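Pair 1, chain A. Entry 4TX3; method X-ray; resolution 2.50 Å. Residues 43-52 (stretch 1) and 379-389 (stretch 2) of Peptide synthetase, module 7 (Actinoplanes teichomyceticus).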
# COMPACT_ATOMS: atom_id res chain seq x y z
N VAL A 43 -2.50 17.69 9.77
CA VAL A 43 -3.47 17.23 8.81
C VAL A 43 -4.84 17.57 9.36
O VAL A 43 -5.06 17.48 10.56
CB VAL A 43 -3.32 15.73 8.55
CG1 VAL A 43 -4.51 15.19 7.72
CG2 VAL A 43 -2.01 15.46 7.83
N ALA A 44 -5.74 18.02 8.49
CA ALA A 44 -7.13 18.22 8.86
C ALA A 44 -8.07 17.43 7.92
O ALA A 44 -7.93 17.48 6.71
CB ALA A 44 -7.46 19.70 8.85
N LEU A 45 -9.04 16.71 8.48
CA LEU A 45 -10.05 16.02 7.68
C LEU A 45 -11.41 16.64 7.83
O LEU A 45 -11.86 16.89 8.95
CB LEU A 45 -10.16 14.56 8.08
CG LEU A 45 -8.88 13.76 7.98
CD1 LEU A 45 -9.22 12.32 8.26
CD2 LEU A 45 -8.25 13.94 6.60
N ARG A 46 -12.08 16.88 6.70
CA ARG A 46 -13.48 17.27 6.72
C ARG A 46 -14.32 16.01 6.83
O ARG A 46 -14.05 15.01 6.16
CB ARG A 46 -13.87 18.07 5.47
CG ARG A 46 -15.31 18.57 5.50
CD ARG A 46 -15.58 19.57 4.40
NE ARG A 46 -14.91 20.84 4.63
CZ ARG A 46 -15.47 21.89 5.20
NH1 ARG A 46 -16.74 21.83 5.60
NH2 ARG A 46 -14.78 23.01 5.37
N LEU A 47 -15.33 16.05 7.69
CA LEU A 47 -16.16 14.87 7.94
C LEU A 47 -17.64 15.24 7.78
O LEU A 47 -18.18 16.06 8.54
CB LEU A 47 -15.87 14.32 9.35
CG LEU A 47 -14.40 14.16 9.81
CD1 LEU A 47 -14.31 13.87 11.31
CD2 LEU A 47 -13.68 13.07 9.02
N ARG A 48 -18.29 14.64 6.78
CA ARG A 48 -19.70 14.94 6.47
C ARG A 48 -20.58 13.74 6.75
O ARG A 48 -20.41 12.67 6.14
CB ARG A 48 -19.85 15.37 5.02
CG ARG A 48 -18.94 16.52 4.62
CD ARG A 48 -18.92 16.71 3.11
NE ARG A 48 -18.18 15.66 2.41
CZ ARG A 48 -18.34 15.36 1.12
NH1 ARG A 48 -19.22 16.03 0.38
NH2 ARG A 48 -17.61 14.38 0.56
N GLY A 49 -21.53 13.90 7.66
CA GLY A 49 -22.37 12.78 8.07
C GLY A 49 -22.56 12.76 9.57
O GLY A 49 -22.16 13.70 10.27
N ARG A 50 -23.17 11.71 10.08
CA ARG A 50 -23.39 11.63 11.52
C ARG A 50 -22.16 11.07 12.23
O ARG A 50 -21.84 9.89 12.17
CB ARG A 50 -24.64 10.82 11.84
CG ARG A 50 -25.87 11.69 11.68
CD ARG A 50 -27.11 11.02 12.18
NE ARG A 50 -27.20 11.02 13.64
CZ ARG A 50 -27.63 12.05 14.36
NH1 ARG A 50 -27.99 13.18 13.76
NH2 ARG A 50 -27.70 11.94 15.69
N LEU A 51 -21.48 11.99 12.91
CA LEU A 51 -20.24 11.72 13.59
C LEU A 51 -20.50 11.27 15.03
O LEU A 51 -21.18 11.95 15.80
CB LEU A 51 -19.37 12.97 13.56
CG LEU A 51 -18.06 12.97 14.33
CD1 LEU A 51 -17.19 11.83 13.83
CD2 LEU A 51 -17.34 14.32 14.20
N ASP A 52 -19.96 10.13 15.40
CA ASP A 52 -20.08 9.67 16.77
C ASP A 52 -18.89 10.27 17.53
O ASP A 52 -17.78 9.73 17.51
CB ASP A 52 -20.10 8.14 16.81
CG ASP A 52 -20.43 7.57 18.19
OD1 ASP A 52 -20.12 8.23 19.22
OD2 ASP A 52 -20.99 6.44 18.24
N GLU A 379 -11.27 6.03 4.95
CA GLU A 379 -12.70 5.81 4.99
C GLU A 379 -13.23 5.55 6.40
O GLU A 379 -12.83 4.59 7.07
CB GLU A 379 -13.06 4.63 4.08
CG GLU A 379 -14.53 4.26 4.06
CD GLU A 379 -14.80 2.99 3.26
OE1 GLU A 379 -14.49 1.89 3.78
OE2 GLU A 379 -15.29 3.09 2.11
N LEU A 380 -14.14 6.41 6.85
CA LEU A 380 -14.77 6.26 8.16
C LEU A 380 -16.24 5.93 7.99
O LEU A 380 -16.94 6.57 7.21
CB LEU A 380 -14.62 7.53 8.98
CG LEU A 380 -13.21 7.94 9.38
CD1 LEU A 380 -13.19 9.42 9.60
CD2 LEU A 380 -12.80 7.23 10.66
N PRO A 381 -16.72 4.92 8.73
CA PRO A 381 -18.11 4.46 8.67
C PRO A 381 -19.16 5.57 8.87
O PRO A 381 -19.11 6.30 9.87
CB PRO A 381 -18.19 3.42 9.80
CG PRO A 381 -16.95 3.59 10.60
CD PRO A 381 -15.92 4.13 9.67
N ALA A 382 -20.10 5.65 7.92
CA ALA A 382 -21.21 6.61 7.90
C ALA A 382 -20.76 8.04 7.69
O ALA A 382 -21.41 8.96 8.16
CB ALA A 382 -22.05 6.51 9.19
N LEU A 383 -19.65 8.22 6.97
CA LEU A 383 -19.06 9.55 6.78
C LEU A 383 -18.38 9.70 5.42
O LEU A 383 -17.69 8.80 4.96
CB LEU A 383 -18.03 9.85 7.89
CG LEU A 383 -18.55 10.06 9.31
CD1 LEU A 383 -17.41 10.07 10.30
CD2 LEU A 383 -19.33 11.36 9.39
N ARG A 384 -18.58 10.85 4.79
CA ARG A 384 -17.78 11.21 3.63
C ARG A 384 -16.60 12.00 4.16
O ARG A 384 -16.79 13.03 4.83
CB ARG A 384 -18.57 12.03 2.62
CG ARG A 384 -19.55 11.24 1.78
CD ARG A 384 -20.85 12.03 1.56
NE ARG A 384 -21.64 12.09 2.80
CZ ARG A 384 -22.51 13.05 3.11
NH1 ARG A 384 -22.74 14.07 2.27
NH2 ARG A 384 -23.16 12.99 4.27
N THR A 385 -15.39 11.53 3.88
CA THR A 385 -14.21 12.18 4.43
C THR A 385 -13.35 12.78 3.33
O THR A 385 -13.34 12.29 2.22
CB THR A 385 -13.39 11.20 5.26
OG1 THR A 385 -12.78 10.24 4.39
CG2 THR A 385 -14.30 10.47 6.23
N SER A 386 -12.63 13.85 3.64
CA SER A 386 -11.75 14.47 2.65
C SER A 386 -10.68 15.30 3.35
O SER A 386 -10.84 15.65 4.52
CB SER A 386 -12.55 15.34 1.68
OG SER A 386 -13.23 16.36 2.39
N VAL A 387 -9.60 15.62 2.64
CA VAL A 387 -8.54 16.41 3.24
C VAL A 387 -8.86 17.89 3.17
O VAL A 387 -9.02 18.47 2.10
CB VAL A 387 -7.18 16.16 2.58
CG1 VAL A 387 -6.12 17.03 3.24
CG2 VAL A 387 -6.79 14.70 2.70
N GLU A 388 -8.95 18.50 4.34
CA GLU A 388 -9.15 19.92 4.46
C GLU A 388 -7.80 20.60 4.31
O GLU A 388 -6.86 20.30 5.06
CB GLU A 388 -9.80 20.25 5.81
CG GLU A 388 -10.04 21.74 6.04
CD GLU A 388 -11.31 22.25 5.39
OE1 GLU A 388 -11.49 23.49 5.36
OE2 GLU A 388 -12.14 21.42 4.92
N PRO A 389 -7.69 21.53 3.35
CA PRO A 389 -6.39 22.18 3.09
C PRO A 389 -5.84 22.93 4.30
O PRO A 389 -6.54 23.77 4.87
CB PRO A 389 -6.70 23.14 1.94
CG PRO A 389 -8.17 23.33 1.96
CD PRO A 389 -8.77 22.07 2.51
O HOH W 1 -4.67 19.22 6.11
O HOH W 2 -19.89 7.69 11.78
O HOH W 3 -24.18 9.68 8.14

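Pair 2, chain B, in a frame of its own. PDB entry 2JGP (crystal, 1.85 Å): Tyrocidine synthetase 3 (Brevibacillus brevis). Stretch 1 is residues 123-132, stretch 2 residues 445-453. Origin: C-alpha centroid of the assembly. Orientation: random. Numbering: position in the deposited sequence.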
# COMPACT_ATOMS: atom_id res chain seq x y z
N SER B 123 -10.62 -3.77 -15.41
CA SER B 123 -10.78 -2.35 -15.69
C SER B 123 -11.40 -2.17 -17.07
O SER B 123 -11.29 -3.04 -17.94
CB SER B 123 -9.43 -1.63 -15.64
OG SER B 123 -8.57 -2.06 -16.68
N THR B 124 -12.08 -1.04 -17.25
CA THR B 124 -12.65 -0.67 -18.54
C THR B 124 -12.27 0.77 -18.83
O THR B 124 -12.22 1.61 -17.93
CB THR B 124 -14.18 -0.81 -18.54
OG1 THR B 124 -14.74 -0.05 -17.46
CG2 THR B 124 -14.59 -2.26 -18.40
N MET B 125 -11.97 1.04 -20.10
CA MET B 125 -11.57 2.37 -20.54
C MET B 125 -12.32 2.71 -21.81
O MET B 125 -12.34 1.91 -22.74
CB MET B 125 -10.06 2.39 -20.81
CG MET B 125 -9.51 3.74 -21.21
SD MET B 125 -7.72 3.80 -21.00
CE MET B 125 -7.21 2.42 -22.02
N LEU B 126 -12.96 3.87 -21.82
CA LEU B 126 -13.60 4.39 -23.03
C LEU B 126 -12.55 5.10 -23.88
O LEU B 126 -11.91 6.05 -23.43
CB LEU B 126 -14.73 5.37 -22.69
CG LEU B 126 -15.44 6.03 -23.88
CD1 LEU B 126 -16.11 4.98 -24.76
CD2 LEU B 126 -16.45 7.07 -23.42
N ILE B 127 -12.38 4.63 -25.12
CA ILE B 127 -11.44 5.22 -26.06
C ILE B 127 -12.23 5.85 -27.20
O ILE B 127 -12.92 5.16 -27.95
CB ILE B 127 -10.47 4.18 -26.64
CG1 ILE B 127 -9.69 3.49 -25.51
CG2 ILE B 127 -9.51 4.84 -27.63
CD1 ILE B 127 -8.71 2.44 -25.99
N GLU B 128 -12.11 7.17 -27.33
CA GLU B 128 -12.79 7.92 -28.38
C GLU B 128 -11.75 8.51 -29.34
O GLU B 128 -10.98 9.39 -28.96
CB GLU B 128 -13.65 9.03 -27.77
CG GLU B 128 -14.94 8.50 -27.15
CD GLU B 128 -15.52 9.44 -26.10
OE1 GLU B 128 -14.83 9.72 -25.10
OE2 GLU B 128 -16.68 9.87 -26.28
N GLY B 129 -11.75 8.00 -30.57
CA GLY B 129 -10.76 8.38 -31.57
C GLY B 129 -10.56 7.27 -32.58
O GLY B 129 -11.33 6.31 -32.61
N LYS B 130 -9.51 7.38 -33.38
CA LYS B 130 -9.30 6.47 -34.51
C LYS B 130 -9.07 5.02 -34.06
O LYS B 130 -9.87 4.14 -34.38
CB LYS B 130 -8.14 6.95 -35.39
CG LYS B 130 -8.31 8.36 -35.96
CD LYS B 130 -9.59 8.54 -36.79
CE LYS B 130 -9.57 7.72 -38.07
NZ LYS B 130 -10.71 8.06 -38.96
N LEU B 131 -7.99 4.80 -33.31
CA LEU B 131 -7.63 3.51 -32.70
C LEU B 131 -7.46 2.35 -33.70
O LEU B 131 -8.39 2.00 -34.43
CB LEU B 131 -8.65 3.12 -31.61
CG LEU B 131 -8.09 2.66 -30.25
CD1 LEU B 131 -9.08 1.72 -29.56
CD2 LEU B 131 -6.72 1.99 -30.37
N GLU B 132 -6.27 1.76 -33.71
CA GLU B 132 -5.98 0.59 -34.55
C GLU B 132 -5.93 -0.66 -33.69
O GLU B 132 -5.10 -0.76 -32.79
CB GLU B 132 -4.64 0.77 -35.26
CG GLU B 132 -4.59 1.95 -36.21
CD GLU B 132 -3.27 2.04 -36.95
OE1 GLU B 132 -2.79 3.18 -37.18
OE2 GLU B 132 -2.69 0.98 -37.28
N PRO B 445 -2.17 10.28 -29.30
CA PRO B 445 -2.06 11.16 -30.47
C PRO B 445 -3.39 11.40 -31.21
O PRO B 445 -3.70 12.55 -31.54
CB PRO B 445 -1.07 10.42 -31.38
CG PRO B 445 -0.91 9.05 -30.80
CD PRO B 445 -1.16 9.21 -29.34
N GLU B 446 -4.15 10.34 -31.46
CA GLU B 446 -5.39 10.42 -32.23
C GLU B 446 -6.63 10.05 -31.42
O GLU B 446 -7.73 9.95 -31.98
CB GLU B 446 -5.29 9.51 -33.46
CG GLU B 446 -4.15 9.85 -34.43
CD GLU B 446 -4.51 10.96 -35.42
OE1 GLU B 446 -5.53 11.65 -35.23
OE2 GLU B 446 -3.76 11.13 -36.40
N CYS B 447 -6.47 9.84 -30.11
CA CYS B 447 -7.57 9.37 -29.26
C CYS B 447 -7.62 10.07 -27.90
O CYS B 447 -6.67 10.74 -27.50
CB CYS B 447 -7.45 7.86 -29.04
SG CYS B 447 -7.71 6.86 -30.51
N THR B 448 -8.74 9.90 -27.21
CA THR B 448 -8.93 10.40 -25.85
C THR B 448 -9.40 9.27 -24.94
O THR B 448 -10.36 8.56 -25.26
CB THR B 448 -9.97 11.54 -25.81
OG1 THR B 448 -11.22 11.07 -26.33
CG2 THR B 448 -9.50 12.72 -26.64
N LEU B 449 -8.73 9.10 -23.80
CA LEU B 449 -8.98 8.00 -22.89
C LEU B 449 -9.77 8.47 -21.67
O LEU B 449 -9.47 9.51 -21.10
CB LEU B 449 -7.66 7.38 -22.43
CG LEU B 449 -6.63 7.09 -23.53
CD1 LEU B 449 -5.37 6.48 -22.93
CD2 LEU B 449 -7.21 6.18 -24.60
N ALA B 450 -10.77 7.69 -21.26
CA ALA B 450 -11.59 8.04 -20.11
C ALA B 450 -12.26 6.80 -19.52
O ALA B 450 -12.28 5.74 -20.15
CB ALA B 450 -12.64 9.07 -20.50
N PRO B 451 -12.81 6.91 -18.29
CA PRO B 451 -13.54 5.79 -17.69
C PRO B 451 -14.81 5.43 -18.45
O PRO B 451 -15.42 6.29 -19.09
CB PRO B 451 -13.90 6.32 -16.29
CG PRO B 451 -12.98 7.46 -16.05
CD PRO B 451 -12.76 8.07 -17.39
N PHE B 452 -15.21 4.16 -18.38
CA PHE B 452 -16.44 3.68 -19.01
C PHE B 452 -17.50 3.33 -17.97
O PHE B 452 -18.61 3.86 -18.01
CB PHE B 452 -16.15 2.48 -19.91
CG PHE B 452 -17.38 1.90 -20.56
CD1 PHE B 452 -18.16 2.67 -21.41
CD2 PHE B 452 -17.76 0.59 -20.32
CE1 PHE B 452 -19.30 2.15 -22.01
CE2 PHE B 452 -18.90 0.05 -20.91
CZ PHE B 452 -19.67 0.84 -21.76
N MET B 453 -17.15 2.43 -17.05
CA MET B 453 -18.06 2.00 -16.00
C MET B 453 -17.84 2.84 -14.75
O MET B 453 -16.88 2.64 -14.01
CB MET B 453 -17.85 0.52 -15.66
CG MET B 453 -18.07 -0.45 -16.81
SD MET B 453 -19.74 -0.44 -17.50
CE MET B 453 -20.71 -0.90 -16.06

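A pair of antiparallel strands fixes where side chains must go, but not what they must be. Pairs 1 and 2 illustrate the principle: 14 central residues superpose with an RMSD of 0.6 Å, and the strands run at 143° in pair 1 and 144° in pair 2, each joining segments more than 300 residues apart in sequence.

The common core is a backbone ladder. In pair 1, A:Arg46 N donates to A:Ser386 O (2.8 Å) and A:Ser386 N to A:Arg46 O (3.1 Å); at the matching positions of pair 2, B:Leu126 N donates to B:Ala450 O (2.6 Å) and B:Ala450 N to B:Leu126 O (2.9 Å). Two residues along, A:Arg48 and A:Arg384 exchange the same reciprocal bonds as B:Glu128 and B:Thr448. Because these bonds use main-chain atoms alone, they form in both pairs although the side chains at these positions differ.

A glycine recurs at one matched position of the first stretch. A:Gly49 and B:Gly129 adopt backbone angles (phi/psi 137/-172 and 153/-167) at which a CB would jam against the preceding carbonyl oxygen. It would also run into the opposing stretch, clashing with A:Ala382 O in pair 1 and with B:Glu446 O and B:Cys447 CA in pair 2.

Elsewhere the solutions diverge. On the face carrying A:Arg46, A:Glu388 reaches across to A:Arg46 in a salt bridge, with A:Arg46 NE 2.8 Å from A:Glu388 OE2 near the guanidinium plane. The equivalents in pair 2, B:Leu126 and B:Phe452, make an apolar contact instead, CB to CB at 4.3 Å. On the same face, A:Arg48 and A:Arg384 lie close despite their like charges: A:Arg384 CG sits over one face of the A:Arg48 guanidinium, and A:Arg48 CB over one face of the other. In pair 2 the shorter B:Thr448 turns its hydroxyl to the backbone, OG1 donating to B:Glu128 O at 3.1 Å.

The face carrying A:Leu47 and B:Ile127 is mostly apolar, though A:Thr385 brings a hydroxyl, with the bulk redistributed. A:Leu47 meets A:Thr385 (CD2 to CG2, 3.9 Å) and also reaches A:Leu380, CD2 to CD1 at 3.7 Å. B:Ile127 packs on the larger B:Leu449, CG1 to CD2 at 3.8 Å. A:Leu45 meets A:Val387 (CD2 to CG2, 4.2 Å), while its counterpart B:Met125 places SD 3.9 Å from B:Leu449 CB. Near the glycine, A:Leu383 CD1 touches A:Leu51 CD1 (4.0 Å), whereas B:Cys447 SG approaches B:Leu131 CB at the same distance. The ladder sets the positions; charge, hydroxyl, sulfur and hydrocarbon fill them in different ways.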